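Local coordinates for protein cytochrome P450 reductase (Amycolatopsis methanolica 239, PDB 5OGX) that passes electrons from NADH, through FAD and a [2Fe-2S] cluster, to the cytochrome P450 partner that O-demethylates guaiacol and related lignin-derived aromatics, at residues Val160-Val165 with Leu250-Arg255; Ala114-Arg119 with Gly243-Ala248; Leu128-Gly133 with Tyr149-Thr154. One frame throughout, in Å; residues are numbered along the deposited sequence.

Contacts 1 and 2 both join the FAD-binding domain to the NAD-binding domain, while contact 3 lies wholly within the FAD-binding domain. Contacts 1 and 3 are buried and both reach the flavin; contact 2 is at the surface. Contacts 1 and 2 start from neighbouring strands, 160-166 and 117-124, of one antiparallel sheet, and a salt bridge from Asp252 to Arg119 ties them together. Asn153 of contact 3 binds the backbone of Val160 and Glu162 in contact 1. The chemistry differs with place. Contact 1 is a buried polar network, contact 2 a pair of stacked guanidinium groups beside one backbone bond, and contact 3 apolar packing with water bridges.

Contact 1. Residues Val160-Val165 with Leu250-Arg255; sequences VLELHV and LYDLGR. With FAD (flavin-adenine dinucleotide), chain B.
Tyr251 meets His164 in two ways. Its OH lies 2.9 Å from His164 ND1 in a hydrogen bond that either could donate. Its ring edge is also turned toward the imidazole face, an offset edge-to-face pair with planes 88° apart. CE2 of Tyr251 makes the closest carbon contact, 3.3 Å from His164 ND1. Next along the chain, Asp252 approaches Glu162 as a like charge, with OD2 4.4 Å from Glu162 OE2. Two arginines probably offset this repulsion: Arg255, and Arg119 of the adjacent strand 117-124, which bridges both acids. The site joins strand 160-166, at one edge of the FAD-domain antiparallel sheet, to the start of helix 253-262 in the NAD domain. Asp252 is the N-cap residue of that helix, though its side chain makes no capping bond. Arg255 comes from the first turn. Its NH2 donates to Asp252 OD2 at 2.9 Å and to Glu162 OE2 at 2.7 Å. The second bond uses the syn lone pair, and the carboxylate and guanidinium lie nearly coplanar, 9° apart. Glu162 OE2 also accepts from His164 NE2 at 2.9 Å, from above the carboxylate plane but within the imidazole plane. With Tyr251 OH at ND1 and Glu162 OE2 at NE2, the ring is held from both nitrogens, which fixes its rotation, while the backbone O of His164 accepts from FAD N3 at 2.7 Å.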
# COMPACT_ATOMS: atom_id res chain seq x y z
N VAL A 160 0.61 -10.40 14.49
CA VAL A 160 2.02 -10.07 14.29
C VAL A 160 2.13 -9.47 12.90
O VAL A 160 1.96 -10.19 11.90
CB VAL A 160 2.93 -11.30 14.43
CG1 VAL A 160 4.37 -10.92 14.13
CG2 VAL A 160 2.81 -11.92 15.83
N LEU A 161 2.39 -8.17 12.83
CA LEU A 161 2.48 -7.50 11.54
C LEU A 161 3.87 -7.71 10.95
O LEU A 161 4.88 -7.63 11.66
CB LEU A 161 2.18 -6.01 11.69
CG LEU A 161 0.87 -5.65 12.40
CD1 LEU A 161 0.71 -4.13 12.48
CD2 LEU A 161 -0.36 -6.28 11.72
N GLU A 162 3.93 -7.99 9.65
CA GLU A 162 5.19 -8.25 8.96
C GLU A 162 5.47 -7.12 7.97
O GLU A 162 4.70 -6.93 7.02
CB GLU A 162 5.16 -9.59 8.22
CG GLU A 162 6.44 -9.87 7.45
CD GLU A 162 6.37 -11.16 6.64
OE1 GLU A 162 5.34 -11.84 6.73
OE2 GLU A 162 7.33 -11.47 5.91
N LEU A 163 6.59 -6.42 8.17
CA LEU A 163 7.01 -5.33 7.29
C LEU A 163 8.33 -5.71 6.62
O LEU A 163 9.18 -6.38 7.22
CB LEU A 163 7.21 -4.02 8.08
CG LEU A 163 6.13 -3.67 9.10
CD1 LEU A 163 6.49 -2.39 9.86
CD2 LEU A 163 4.80 -3.50 8.39
N HIS A 164 8.50 -5.27 5.37
CA HIS A 164 9.76 -5.39 4.64
C HIS A 164 10.27 -3.98 4.37
O HIS A 164 9.64 -3.23 3.63
CB HIS A 164 9.60 -6.13 3.31
CG HIS A 164 8.99 -7.49 3.44
ND1 HIS A 164 8.62 -8.24 2.35
CD2 HIS A 164 8.68 -8.24 4.54
CE1 HIS A 164 8.11 -9.39 2.76
NE2 HIS A 164 8.14 -9.42 4.08
N VAL A 165 11.41 -3.63 4.96
CA VAL A 165 11.89 -2.25 4.96
C VAL A 165 13.18 -2.16 4.16
O VAL A 165 14.15 -2.87 4.45
CB VAL A 165 12.12 -1.76 6.40
CG1 VAL A 165 12.50 -0.28 6.40
CG2 VAL A 165 10.88 -2.01 7.24
N LEU A 250 17.66 -10.13 -3.18
CA LEU A 250 16.53 -11.06 -3.16
C LEU A 250 16.36 -11.65 -1.78
O LEU A 250 17.33 -11.78 -1.01
CB LEU A 250 16.74 -12.18 -4.20
CG LEU A 250 16.89 -11.75 -5.66
CD1 LEU A 250 17.40 -12.90 -6.51
CD2 LEU A 250 15.53 -11.23 -6.18
N TYR A 251 15.13 -12.01 -1.45
CA TYR A 251 14.86 -12.61 -0.14
C TYR A 251 13.64 -13.51 -0.21
O TYR A 251 12.86 -13.48 -1.17
CB TYR A 251 14.68 -11.53 0.95
CG TYR A 251 13.56 -10.54 0.74
CD1 TYR A 251 13.78 -9.35 0.05
CD2 TYR A 251 12.29 -10.77 1.27
CE1 TYR A 251 12.77 -8.43 -0.13
CE2 TYR A 251 11.26 -9.85 1.10
CZ TYR A 251 11.51 -8.68 0.39
OH TYR A 251 10.51 -7.75 0.22
N ASP A 252 13.52 -14.35 0.82
CA ASP A 252 12.39 -15.27 0.98
C ASP A 252 12.22 -16.21 -0.21
O ASP A 252 11.11 -16.64 -0.53
CB ASP A 252 11.10 -14.51 1.26
CG ASP A 252 10.99 -14.08 2.70
OD1 ASP A 252 11.86 -14.50 3.50
OD2 ASP A 252 10.05 -13.31 3.03
N LEU A 253 13.32 -16.55 -0.89
CA LEU A 253 13.19 -17.44 -2.04
C LEU A 253 12.58 -18.78 -1.63
O LEU A 253 11.75 -19.34 -2.36
CB LEU A 253 14.56 -17.63 -2.71
CG LEU A 253 15.16 -16.31 -3.21
CD1 LEU A 253 16.54 -16.53 -3.82
CD2 LEU A 253 14.22 -15.64 -4.22
N GLY A 254 12.94 -19.28 -0.45
CA GLY A 254 12.37 -20.55 0.00
C GLY A 254 10.87 -20.47 0.21
O GLY A 254 10.14 -21.42 -0.09
N ARG A 255 10.39 -19.33 0.73
CA ARG A 255 8.95 -19.14 0.94
C ARG A 255 8.20 -19.15 -0.38
O ARG A 255 7.15 -19.79 -0.50
CB ARG A 255 8.67 -17.84 1.70
CG ARG A 255 7.23 -17.38 1.53
CD ARG A 255 6.60 -16.74 2.78
NE ARG A 255 7.19 -15.44 3.04
CZ ARG A 255 6.64 -14.45 3.74
NH1 ARG A 255 5.44 -14.57 4.31
NH2 ARG A 255 7.32 -13.33 3.90
PA FAD B . 13.40 10.13 4.11
O1A FAD B . 14.09 10.80 5.27
O2A FAD B . 11.95 10.53 3.94
O5B FAD B . 14.18 10.46 2.69
C5B FAD B . 15.56 10.73 2.72
C4B FAD B . 15.95 11.29 1.32
O4B FAD B . 15.92 10.33 0.44
C3B FAD B . 14.91 12.32 0.85
O3B FAD B . 15.54 13.30 0.15
C2B FAD B . 13.95 11.50 -0.05
O2B FAD B . 13.23 12.36 -1.03
C1B FAD B . 14.73 10.61 -0.61
N9A FAD B . 14.08 9.34 -0.78
C8A FAD B . 13.00 8.91 -0.12
N7A FAD B . 12.74 7.66 -0.54
C5A FAD B . 13.68 7.33 -1.44
C6A FAD B . 13.87 6.17 -2.17
N6A FAD B . 13.25 4.87 -2.32
N1A FAD B . 14.89 6.09 -3.01
C2A FAD B . 15.74 7.13 -3.16
N3A FAD B . 15.56 8.27 -2.44
C4A FAD B . 14.52 8.36 -1.59
N1 FAD B . 9.06 1.52 2.12
C2 FAD B . 9.55 0.19 2.43
O2 FAD B . 10.72 0.00 2.57
N3 FAD B . 8.60 -0.91 2.60
C4 FAD B . 7.18 -0.75 2.44
O4 FAD B . 6.44 -1.67 2.57
C4X FAD B . 6.70 0.62 2.10
N5 FAD B . 5.30 0.83 1.96
C5X FAD B . 4.85 2.18 1.62
C6 FAD B . 3.47 2.37 1.42
C7 FAD B . 3.06 3.66 1.09
C7M FAD B . 1.54 3.70 0.93
C8 FAD B . 3.97 4.71 0.96
C8M FAD B . 3.42 6.09 0.61
C9 FAD B . 5.33 4.51 1.15
C9A FAD B . 5.76 3.24 1.46
N10 FAD B . 7.20 3.04 1.66
C10 FAD B . 7.64 1.71 1.96
C1' FAD B . 8.16 4.16 1.58
C2' FAD B . 8.37 4.51 3.11
O2' FAD B . 7.20 4.96 3.78
C3' FAD B . 9.45 5.58 3.37
O3' FAD B . 9.21 6.66 2.51
C4' FAD B . 10.87 5.03 3.12
O4' FAD B . 11.15 4.00 4.03
C5' FAD B . 11.93 6.13 3.29
O5' FAD B . 11.68 6.85 4.48
P FAD B . 12.94 7.53 5.29
O1P FAD B . 12.36 8.33 6.43
O2P FAD B . 13.98 6.50 5.65
O3P FAD B . 13.63 8.52 4.18

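Contact 2. Residues Ala114-Arg119 with Gly243-Ala248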
# COMPACT_ATOMS: atom_id res chain seq x y z
N ALA A 114 18.37 -9.27 3.49
CA ALA A 114 18.98 -9.10 2.18
C ALA A 114 19.70 -7.76 2.19
O ALA A 114 19.59 -6.99 3.15
CB ALA A 114 17.93 -9.16 1.05
N ARG A 115 20.45 -7.49 1.12
CA ARG A 115 21.15 -6.22 1.01
C ARG A 115 20.19 -5.06 1.26
O ARG A 115 19.16 -4.93 0.59
CB ARG A 115 21.79 -6.06 -0.37
CG ARG A 115 22.48 -4.72 -0.56
CD ARG A 115 23.38 -4.73 -1.78
NE ARG A 115 22.63 -4.97 -3.01
CZ ARG A 115 23.19 -5.13 -4.20
NH1 ARG A 115 22.44 -5.33 -5.28
NH2 ARG A 115 24.51 -5.08 -4.32
N ASP A 116 20.53 -4.24 2.26
CA ASP A 116 19.75 -3.05 2.63
C ASP A 116 18.28 -3.37 2.92
O ASP A 116 17.42 -2.52 2.72
CB ASP A 116 19.82 -1.97 1.54
CG ASP A 116 21.18 -1.31 1.47
OD1 ASP A 116 21.90 -1.31 2.49
OD2 ASP A 116 21.52 -0.79 0.39
N THR A 117 17.98 -4.58 3.39
CA THR A 117 16.60 -5.00 3.58
C THR A 117 16.43 -5.64 4.95
O THR A 117 17.23 -6.50 5.34
CB THR A 117 16.16 -5.99 2.49
OG1 THR A 117 16.44 -5.44 1.20
CG2 THR A 117 14.67 -6.25 2.59
N ARG A 118 15.39 -5.22 5.67
CA ARG A 118 15.07 -5.79 6.97
C ARG A 118 13.62 -6.24 7.03
O ARG A 118 12.73 -5.59 6.48
CB ARG A 118 15.32 -4.78 8.08
CG ARG A 118 16.77 -4.77 8.51
CD ARG A 118 17.06 -3.77 9.61
NE ARG A 118 18.33 -4.14 10.22
CZ ARG A 118 18.76 -3.73 11.41
NH1 ARG A 118 18.03 -2.92 12.16
NH2 ARG A 118 19.94 -4.16 11.84
N ARG A 119 13.39 -7.35 7.73
CA ARG A 119 12.06 -7.76 8.13
C ARG A 119 11.81 -7.25 9.54
O ARG A 119 12.68 -7.36 10.41
CB ARG A 119 11.90 -9.28 8.09
CG ARG A 119 10.43 -9.74 8.02
CD ARG A 119 10.25 -11.22 8.34
NE ARG A 119 11.26 -12.07 7.70
CZ ARG A 119 11.19 -12.50 6.44
NH1 ARG A 119 10.15 -12.17 5.66
NH2 ARG A 119 12.15 -13.27 5.96
N GLY A 243 11.47 -7.05 -8.91
CA GLY A 243 12.50 -6.30 -9.61
C GLY A 243 13.50 -5.71 -8.64
O GLY A 243 13.13 -4.89 -7.80
N VAL A 244 14.77 -6.12 -8.74
CA VAL A 244 15.82 -5.66 -7.84
C VAL A 244 17.07 -5.37 -8.66
O VAL A 244 17.16 -5.69 -9.85
CB VAL A 244 16.15 -6.70 -6.75
CG1 VAL A 244 14.95 -6.93 -5.82
CG2 VAL A 244 16.58 -8.00 -7.38
N ARG A 245 18.05 -4.76 -8.01
CA ARG A 245 19.30 -4.45 -8.69
C ARG A 245 20.13 -5.71 -8.94
O ARG A 245 20.73 -5.86 -10.01
CB ARG A 245 20.09 -3.43 -7.87
CG ARG A 245 19.62 -2.00 -8.08
CD ARG A 245 20.44 -1.03 -7.23
NE ARG A 245 20.40 -1.38 -5.82
CZ ARG A 245 21.47 -1.74 -5.11
NH1 ARG A 245 22.67 -1.79 -5.67
NH2 ARG A 245 21.34 -2.04 -3.82
N GLY A 246 20.22 -6.60 -7.95
CA GLY A 246 21.07 -7.77 -8.06
C GLY A 246 20.60 -8.87 -7.14
O GLY A 246 19.69 -8.68 -6.33
N ALA A 247 21.25 -10.03 -7.25
CA ALA A 247 20.83 -11.18 -6.47
C ALA A 247 20.94 -10.92 -4.97
O ALA A 247 20.17 -11.48 -4.19
CB ALA A 247 21.65 -12.42 -6.85
N ALA A 248 21.85 -10.04 -4.57
CA ALA A 248 22.02 -9.73 -3.15
C ALA A 248 20.78 -9.09 -2.55
O ALA A 248 20.62 -9.09 -1.32
CB ALA A 248 23.23 -8.82 -2.96
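The backbone O of Ala248 takes the N-H of Arg115 at 2.9 Å, a fairly straight bond of 165°. CB of Ala114 packs against the same oxygen at 3.6 Å. With CG anti to the backbone N (chi1 177°), the Arg115 side chain runs out toward Ala248 and Arg245. CB of Ala248 sits over the centre of one guanidinium face, 3.8 Å above the plane. NH1 of Arg245 lies over the opposite face, offset toward the rim, with the two guanidinium planes 26° apart. NE of Arg115 and NH2 of Arg245 are 3.3 Å apart, and both are donors. The stacking of these like charges is probably eased by acids close by: Asp249 and Glu275 form salt bridges with Arg115 and long, weak ion pairs with Arg245. Asp116 OD2 is 4.4 Å from Arg245 NH2, beyond a salt bridge, and Asp116 salt-bridges Arg167. Ala114 to Thr117 form a type II beta turn, closed by Thr117 N to Ala114 O. It is the hairpin turn between strands 101-114 and 117-124, set against residues 245-248, which follow strand 238-244, at the interface of the FAD- and NAD-binding domains, the two-domain module of the ferredoxin-reductase family.

Contact 3. Residues Leu128-Gly133 with Tyr149-Thr154. With FAD (flavin-adenine dinucleotide), chain B.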
# COMPACT_ATOMS: atom_id res chain seq x y z
N LEU A 128 -5.71 -7.09 14.68
CA LEU A 128 -6.01 -6.02 13.74
C LEU A 128 -6.84 -6.56 12.59
O LEU A 128 -6.46 -7.55 11.96
CB LEU A 128 -4.73 -5.39 13.21
CG LEU A 128 -4.94 -4.22 12.25
CD1 LEU A 128 -5.63 -3.09 13.02
CD2 LEU A 128 -3.62 -3.76 11.66
N ALA A 129 -7.98 -5.92 12.32
CA ALA A 129 -8.78 -6.23 11.14
C ALA A 129 -8.23 -5.43 9.96
O ALA A 129 -8.11 -4.21 10.06
CB ALA A 129 -10.25 -5.88 11.37
N PHE A 130 -7.89 -6.12 8.87
CA PHE A 130 -7.37 -5.47 7.67
C PHE A 130 -7.56 -6.39 6.47
O PHE A 130 -7.85 -7.58 6.61
CB PHE A 130 -5.87 -5.10 7.81
CG PHE A 130 -4.98 -6.30 8.05
CD1 PHE A 130 -4.72 -6.73 9.34
CD2 PHE A 130 -4.41 -6.99 6.98
CE1 PHE A 130 -3.92 -7.85 9.59
CE2 PHE A 130 -3.60 -8.11 7.22
CZ PHE A 130 -3.36 -8.53 8.53
N GLU A 131 -7.40 -5.81 5.28
CA GLU A 131 -7.32 -6.58 4.03
C GLU A 131 -5.86 -6.72 3.64
O GLU A 131 -5.09 -5.78 3.81
CB GLU A 131 -8.06 -5.86 2.90
CG GLU A 131 -9.54 -5.63 3.17
CD GLU A 131 -10.31 -6.93 3.24
OE1 GLU A 131 -10.06 -7.83 2.41
OE2 GLU A 131 -11.16 -7.05 4.14
N ALA A 132 -5.49 -7.90 3.13
CA ALA A 132 -4.11 -8.07 2.65
C ALA A 132 -3.80 -7.02 1.60
O ALA A 132 -4.62 -6.77 0.71
CB ALA A 132 -3.92 -9.46 2.07
N GLY A 133 -2.62 -6.39 1.72
CA GLY A 133 -2.22 -5.31 0.84
C GLY A 133 -2.34 -3.93 1.46
O GLY A 133 -1.78 -2.97 0.92
N TYR A 149 4.36 1.65 5.85
CA TYR A 149 4.97 0.36 5.55
C TYR A 149 3.86 -0.64 5.27
O TYR A 149 2.95 -0.82 6.08
CB TYR A 149 5.90 -0.12 6.68
CG TYR A 149 7.07 0.83 6.74
CD1 TYR A 149 8.05 0.79 5.76
CD2 TYR A 149 7.11 1.85 7.67
CE1 TYR A 149 9.09 1.72 5.75
CE2 TYR A 149 8.14 2.78 7.67
CZ TYR A 149 9.12 2.72 6.70
OH TYR A 149 10.13 3.65 6.69
N SER A 150 3.93 -1.27 4.10
CA SER A 150 2.93 -2.24 3.68
C SER A 150 2.99 -3.50 4.53
O SER A 150 4.07 -3.95 4.93
CB SER A 150 3.16 -2.64 2.22
OG SER A 150 3.08 -1.52 1.36
N LEU A 151 1.82 -4.10 4.75
CA LEU A 151 1.75 -5.40 5.41
C LEU A 151 2.02 -6.50 4.40
O LEU A 151 1.45 -6.51 3.31
CB LEU A 151 0.38 -5.60 6.06
CG LEU A 151 0.00 -4.60 7.16
CD1 LEU A 151 -1.38 -4.92 7.69
CD2 LEU A 151 1.03 -4.64 8.30
N ALA A 152 2.90 -7.44 4.77
CA ALA A 152 3.04 -8.67 4.00
C ALA A 152 2.02 -9.72 4.42
O ALA A 152 1.96 -10.80 3.80
CB ALA A 152 4.47 -9.23 4.17
N ASN A 153 1.22 -9.42 5.44
CA ASN A 153 0.34 -10.39 6.09
C ASN A 153 -0.84 -10.80 5.23
O ASN A 153 -1.41 -10.00 4.49
CB ASN A 153 -0.27 -9.80 7.35
CG ASN A 153 0.76 -9.38 8.35
OD1 ASN A 153 1.62 -8.54 8.06
ND2 ASN A 153 0.68 -9.95 9.53
N THR A 154 -1.27 -12.05 5.42
CA THR A 154 -2.66 -12.36 5.11
C THR A 154 -3.53 -11.98 6.31
O THR A 154 -3.03 -11.79 7.43
CB THR A 154 -2.83 -13.84 4.76
OG1 THR A 154 -2.20 -14.65 5.75
CG2 THR A 154 -2.17 -14.14 3.41
PA FAD B . 13.40 10.13 4.11
O1A FAD B . 14.09 10.80 5.27
O2A FAD B . 11.95 10.53 3.94
O5B FAD B . 14.18 10.46 2.69
C5B FAD B . 15.56 10.73 2.72
C4B FAD B . 15.95 11.29 1.32
O4B FAD B . 15.92 10.33 0.44
C3B FAD B . 14.91 12.32 0.85
O3B FAD B . 15.54 13.30 0.15
C2B FAD B . 13.95 11.50 -0.05
O2B FAD B . 13.23 12.36 -1.03
C1B FAD B . 14.73 10.61 -0.61
N9A FAD B . 14.08 9.34 -0.78
C8A FAD B . 13.00 8.91 -0.12
N7A FAD B . 12.74 7.66 -0.54
C5A FAD B . 13.68 7.33 -1.44
C6A FAD B . 13.87 6.17 -2.17
N6A FAD B . 13.25 4.87 -2.32
N1A FAD B . 14.89 6.09 -3.01
C2A FAD B . 15.74 7.13 -3.16
N3A FAD B . 15.56 8.27 -2.44
C4A FAD B . 14.52 8.36 -1.59
N1 FAD B . 9.06 1.52 2.12
C2 FAD B . 9.55 0.19 2.43
O2 FAD B . 10.72 0.00 2.57
N3 FAD B . 8.60 -0.91 2.60
C4 FAD B . 7.18 -0.75 2.44
O4 FAD B . 6.44 -1.67 2.57
C4X FAD B . 6.70 0.62 2.10
N5 FAD B . 5.30 0.83 1.96
C5X FAD B . 4.85 2.18 1.62
C6 FAD B . 3.47 2.37 1.42
C7 FAD B . 3.06 3.66 1.09
C7M FAD B . 1.54 3.70 0.93
C8 FAD B . 3.97 4.71 0.96
C8M FAD B . 3.42 6.09 0.61
C9 FAD B . 5.33 4.51 1.15
C9A FAD B . 5.76 3.24 1.46
N10 FAD B . 7.20 3.04 1.66
C10 FAD B . 7.64 1.71 1.96
C1' FAD B . 8.16 4.16 1.58
C2' FAD B . 8.37 4.51 3.11
O2' FAD B . 7.20 4.96 3.78
C3' FAD B . 9.45 5.58 3.37
O3' FAD B . 9.21 6.66 2.51
C4' FAD B . 10.87 5.03 3.12
O4' FAD B . 11.15 4.00 4.03
C5' FAD B . 11.93 6.13 3.29
O5' FAD B . 11.68 6.85 4.48
P FAD B . 12.94 7.53 5.29
O1P FAD B . 12.36 8.33 6.43
O2P FAD B . 13.98 6.50 5.65
O3P FAD B . 13.63 8.52 4.18
O HOH W 1 -0.69 -8.11 2.88
O HOH W 2 0.44 -1.26 0.88
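The ring of Phe130 carries CD1 of Leu151 over the centre of one face, 3.7 Å above the plane. This is a CH-pi contact, with the methyl 13° off the ring normal. At the ring edge, in plane, lies Asn153 O. CB of Asn153 and the backbone O of Thr154 come to the far end of the ring obliquely, both 3.5 Å from Phe130 CZ. The amide plane of Asn153 stands at 88° to the ring. The amide itself is turned to other partners, among them the backbone of Val160 and Glu162. Phe130 CG lies between its backbone N and carbonyl carbon (chi1 60°), which sends CG toward the 149-154 segment. The Tyr149 ring, by contrast, belongs to the flavin site. FAD O2' lies over one face, offset toward the rim, FAD O2 lies at the edge in plane, and Tyr149 OH is hydrogen-bonded to FAD O4' at 2.9 Å.

Ala132 CB rests 3.5 Å from Asn153 O. Two waters then bridge the segments. The first accepts from Gly133 N and donates to Leu151 O and Asn153 O, the last at 2.6 Å. The second donates to Gly133 O and accepts from Ser150 OG at 2.7 Å. Ser150 N donates to FAD O4 at 3.0 Å, and weakly to N5.

Gly133 N and O, Leu151 O and Asn153 O are thus bridged by water rather than bonded directly across the contact. Through Ser150, at the end of strand 146-150 in the FAD-binding barrel, the second water links Gly133 to the O4 and N5 edge of the flavin and probably helps position the serine.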